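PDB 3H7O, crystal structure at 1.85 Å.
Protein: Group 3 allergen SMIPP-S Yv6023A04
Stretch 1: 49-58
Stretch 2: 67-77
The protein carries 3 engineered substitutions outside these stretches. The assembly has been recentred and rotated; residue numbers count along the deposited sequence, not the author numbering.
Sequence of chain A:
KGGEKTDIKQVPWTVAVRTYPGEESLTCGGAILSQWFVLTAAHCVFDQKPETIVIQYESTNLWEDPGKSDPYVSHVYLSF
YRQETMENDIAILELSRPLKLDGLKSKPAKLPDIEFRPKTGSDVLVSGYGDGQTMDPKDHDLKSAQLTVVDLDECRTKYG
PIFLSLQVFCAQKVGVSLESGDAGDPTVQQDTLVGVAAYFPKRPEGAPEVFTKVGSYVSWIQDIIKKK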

# COMPACT_ATOMS: atom_id res chain seq x y z
N LYS A 49 -2.55 -18.12 2.52
CA LYS A 49 -3.44 -18.80 1.59
C LYS A 49 -4.47 -17.81 1.06
O LYS A 49 -5.16 -17.15 1.84
CB LYS A 49 -4.13 -19.97 2.28
CG LYS A 49 -4.48 -21.13 1.36
CD LYS A 49 -3.31 -22.08 1.20
N PRO A 50 -4.57 -17.68 -0.28
CA PRO A 50 -5.41 -16.65 -0.92
C PRO A 50 -6.85 -16.64 -0.39
O PRO A 50 -7.43 -15.57 -0.19
CB PRO A 50 -5.38 -17.03 -2.40
CG PRO A 50 -4.10 -17.77 -2.57
CD PRO A 50 -3.91 -18.54 -1.29
N GLU A 51 -7.39 -17.83 -0.15
CA GLU A 51 -8.77 -18.00 0.29
C GLU A 51 -9.04 -17.46 1.70
O GLU A 51 -10.19 -17.38 2.13
CB GLU A 51 -9.18 -19.48 0.20
CG GLU A 51 -9.30 -20.03 -1.24
CD GLU A 51 -7.95 -20.22 -1.95
OE1 GLU A 51 -6.92 -20.42 -1.27
OE2 GLU A 51 -7.94 -20.17 -3.20
N THR A 52 -7.98 -17.08 2.41
CA THR A 52 -8.12 -16.48 3.74
C THR A 52 -8.15 -14.96 3.69
O THR A 52 -8.54 -14.31 4.67
CB THR A 52 -7.00 -16.92 4.72
OG1 THR A 52 -5.75 -16.35 4.31
CG2 THR A 52 -6.89 -18.43 4.76
N ILE A 53 -7.75 -14.39 2.56
CA ILE A 53 -7.58 -12.94 2.44
C ILE A 53 -8.90 -12.22 2.15
O ILE A 53 -9.72 -12.71 1.38
CB ILE A 53 -6.51 -12.59 1.36
CG1 ILE A 53 -5.21 -13.35 1.63
CG2 ILE A 53 -6.27 -11.06 1.30
CD1 ILE A 53 -4.19 -13.33 0.48
N VAL A 54 -9.09 -11.06 2.78
CA VAL A 54 -10.28 -10.23 2.55
C VAL A 54 -9.88 -8.81 2.16
O VAL A 54 -8.99 -8.21 2.77
CB VAL A 54 -11.23 -10.19 3.80
CG1 VAL A 54 -12.46 -9.34 3.54
CG2 VAL A 54 -11.65 -11.59 4.20
N ILE A 55 -10.54 -8.28 1.13
CA ILE A 55 -10.35 -6.90 0.72
C ILE A 55 -11.50 -6.05 1.24
O ILE A 55 -12.66 -6.27 0.86
CB ILE A 55 -10.29 -6.75 -0.83
CG1 ILE A 55 -9.21 -7.65 -1.45
CG2 ILE A 55 -10.12 -5.27 -1.24
CD1 ILE A 55 -7.80 -7.38 -0.98
N GLN A 56 -11.19 -5.10 2.11
CA GLN A 56 -12.17 -4.14 2.60
C GLN A 56 -12.00 -2.82 1.84
O GLN A 56 -10.90 -2.27 1.78
CB GLN A 56 -12.03 -3.92 4.11
CG GLN A 56 -13.11 -3.00 4.72
CD GLN A 56 -13.13 -3.00 6.24
OE1 GLN A 56 -12.32 -3.65 6.90
NE2 GLN A 56 -14.08 -2.26 6.81
N TYR A 57 -13.10 -2.34 1.28
CA TYR A 57 -13.06 -1.14 0.44
C TYR A 57 -14.23 -0.21 0.71
O TYR A 57 -15.17 -0.57 1.43
CB TYR A 57 -12.93 -1.52 -1.05
CG TYR A 57 -14.03 -2.39 -1.66
CD1 TYR A 57 -14.84 -1.89 -2.68
CD2 TYR A 57 -14.22 -3.71 -1.25
CE1 TYR A 57 -15.84 -2.68 -3.26
CE2 TYR A 57 -15.22 -4.51 -1.83
CZ TYR A 57 -16.02 -3.99 -2.84
OH TYR A 57 -17.00 -4.77 -3.41
N GLU A 58 -14.16 1.01 0.16
CA GLU A 58 -15.16 2.06 0.37
C GLU A 58 -15.28 2.48 1.84
O GLU A 58 -16.35 2.90 2.28
CB GLU A 58 -16.54 1.64 -0.18
CG GLU A 58 -16.54 1.27 -1.66
CD GLU A 58 -17.93 1.13 -2.25
OE1 GLU A 58 -18.93 1.20 -1.50
OE2 GLU A 58 -18.02 0.95 -3.48
N GLY A 67 -17.79 0.05 4.90
CA GLY A 67 -17.90 -0.02 3.44
C GLY A 67 -18.29 -1.41 2.95
O GLY A 67 -19.32 -1.95 3.35
N LYS A 68 -17.45 -1.98 2.10
CA LYS A 68 -17.68 -3.31 1.54
C LYS A 68 -16.50 -4.24 1.80
O LYS A 68 -15.38 -3.78 2.05
CB LYS A 68 -17.92 -3.22 0.03
CG LYS A 68 -19.21 -2.54 -0.36
CD LYS A 68 -19.30 -2.39 -1.86
CE LYS A 68 -20.74 -2.20 -2.30
NZ LYS A 68 -21.26 -0.88 -1.89
N SER A 69 -16.74 -5.55 1.72
CA SER A 69 -15.68 -6.54 1.85
C SER A 69 -15.80 -7.65 0.82
O SER A 69 -16.87 -8.25 0.64
CB SER A 69 -15.66 -7.12 3.27
OG SER A 69 -15.28 -6.12 4.20
N ASP A 70 -14.69 -7.93 0.14
CA ASP A 70 -14.62 -8.97 -0.87
C ASP A 70 -13.73 -10.10 -0.37
O ASP A 70 -12.50 -9.95 -0.35
CB ASP A 70 -14.07 -8.39 -2.18
CG ASP A 70 -14.26 -9.32 -3.37
OD1 ASP A 70 -14.33 -10.55 -3.18
OD2 ASP A 70 -14.32 -8.80 -4.50
N PRO A 71 -14.33 -11.23 0.05
CA PRO A 71 -13.60 -12.39 0.57
C PRO A 71 -13.29 -13.44 -0.50
O PRO A 71 -13.26 -14.63 -0.20
CB PRO A 71 -14.58 -12.97 1.58
CG PRO A 71 -15.91 -12.73 0.93
CD PRO A 71 -15.79 -11.39 0.24
N TYR A 72 -13.07 -13.00 -1.74
CA TYR A 72 -12.87 -13.93 -2.84
C TYR A 72 -11.51 -13.75 -3.52
O TYR A 72 -11.43 -13.66 -4.75
CB TYR A 72 -13.99 -13.80 -3.88
CG TYR A 72 -15.36 -14.24 -3.44
CD1 TYR A 72 -15.77 -15.57 -3.58
CD2 TYR A 72 -16.27 -13.33 -2.92
CE1 TYR A 72 -17.05 -15.98 -3.20
CE2 TYR A 72 -17.55 -13.72 -2.53
CZ TYR A 72 -17.93 -15.05 -2.67
OH TYR A 72 -19.19 -15.44 -2.29
N VAL A 73 -10.45 -13.68 -2.72
CA VAL A 73 -9.10 -13.65 -3.28
C VAL A 73 -8.73 -15.07 -3.73
O VAL A 73 -8.76 -16.01 -2.93
CB VAL A 73 -8.06 -13.07 -2.29
CG1 VAL A 73 -6.66 -13.11 -2.90
CG2 VAL A 73 -8.44 -11.64 -1.89
N SER A 74 -8.37 -15.21 -5.01
CA SER A 74 -8.08 -16.52 -5.60
C SER A 74 -6.59 -16.79 -5.83
O SER A 74 -6.17 -17.95 -5.85
CB SER A 74 -8.84 -16.68 -6.92
OG SER A 74 -8.51 -15.64 -7.82
N HIS A 75 -5.80 -15.74 -6.00
CA HIS A 75 -4.37 -15.89 -6.28
C HIS A 75 -3.57 -14.69 -5.80
O HIS A 75 -4.07 -13.56 -5.77
CB HIS A 75 -4.13 -16.11 -7.78
CG HIS A 75 -2.78 -16.67 -8.10
ND1 HIS A 75 -2.51 -18.02 -8.07
CD2 HIS A 75 -1.62 -16.06 -8.46
CE1 HIS A 75 -1.25 -18.22 -8.40
NE2 HIS A 75 -0.68 -17.05 -8.64
N VAL A 76 -2.32 -14.95 -5.42
CA VAL A 76 -1.36 -13.92 -5.03
C VAL A 76 -0.19 -13.98 -6.02
O VAL A 76 0.47 -15.01 -6.15
CB VAL A 76 -0.83 -14.15 -3.58
CG1 VAL A 76 0.24 -13.13 -3.22
CG2 VAL A 76 -1.98 -14.09 -2.58
N TYR A 77 0.04 -12.87 -6.72
CA TYR A 77 1.14 -12.79 -7.68
C TYR A 77 2.31 -12.03 -7.08
O TYR A 77 2.16 -10.89 -6.64
CB TYR A 77 0.70 -12.09 -8.98
CG TYR A 77 -0.30 -12.87 -9.80
CD1 TYR A 77 0.11 -13.85 -10.70
CD2 TYR A 77 -1.67 -12.62 -9.68
CE1 TYR A 77 -0.82 -14.57 -11.46
CE2 TYR A 77 -2.60 -13.33 -10.43
CZ TYR A 77 -2.17 -14.30 -11.32
OH TYR A 77 -3.10 -14.99 -12.06
O HOH W 1 -10.14 -14.74 -0.08
O HOH W 2 -13.94 -6.58 6.47

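Strand 54-57 and strand 68-70 run antiparallel, their N-to-C directions 157° apart and their axes approaching to 4.5 Å. Two hydrogen-bonded pairs hold them in register. Ile55 and Asp70 exchange bonds in both directions, Ile55 N to Asp70 O at 3.0 Å and Asp70 N to Ile55 O at 2.7 Å; Tyr57 and Lys68 do the same, with Tyr57 N to Lys68 O and Lys68 N to Tyr57 O both at 2.8 Å. All four are nearly straight. Between them lies the non-hydrogen-bonded pair Gln56 and Ser69, where the chains draw in to a CA-CA distance of 4.3 Å and alpha hydrogens point at carbonyls: Ser69 CA lies 3.2 Å from Ile55 O, and Gln56 CA 3.3 Å from Lys68 O.

Gly67 brings its chain against Tyr57 and Glu58, its CA 3.4 Å from Tyr57 O. Its positive phi favours glycine, and a CB here would clash with the carbonyl oxygens of both neighbours.

Before Ile55 the direct backbone pairing gives way to a water-mediated link. Water 1 lies 2.8 Å from Pro50 O and 2.5 Å from Ile53 O and accepts from Val73 N (2.9 Å), bridging the stretches where Pro50 O and Val73 O, both acceptors 3.1 Å apart, cannot bond to each other.

The side chains of Tyr57, Lys68, Ile55 and Asp70 share one face of the sheet. Lys68 suits its place because its aliphatic part can lie on an aromatic ring while its ammonium group reaches a carboxylate: its CB sits over the Tyr57 ring, 3.7 Å from the centroid in a CH-pi contact, while its long aliphatic chain carries NZ to Glu58 OE1, 3.1 Å away, in a salt bridge. The Tyr57 ring offers its edge to Asp70 N. On the other face Gln56 CG meets Ser69 OG at 3.8 Å, and water 2 links the pair through Ser69 OG (2.7 Å) and, weakly, Gln56 OE1 (3.4 Å). Polar side chains suit this face because both can reach the shared water, Ser69 with its hydroxyl and Gln56 with its amide oxygen.

A small apolar cluster closes the other end. Val73 points toward the first stretch, its CG2 3.9 Å from Ile53 CB and 4.1 Å from Ile55 CG1, its CG1 4.2 Å from Pro50 CB. Val76 CG2 extends the cluster, 3.9 Å from Ile53 CD1 and 4.2 Å from Pro50 CG. Branched aliphatic chains and a compact proline ring fit such a site because they fill space without bringing polar groups that would need partners. Val54 CG2 adds a further apolar contact, 4.2 Å from Pro71 CB.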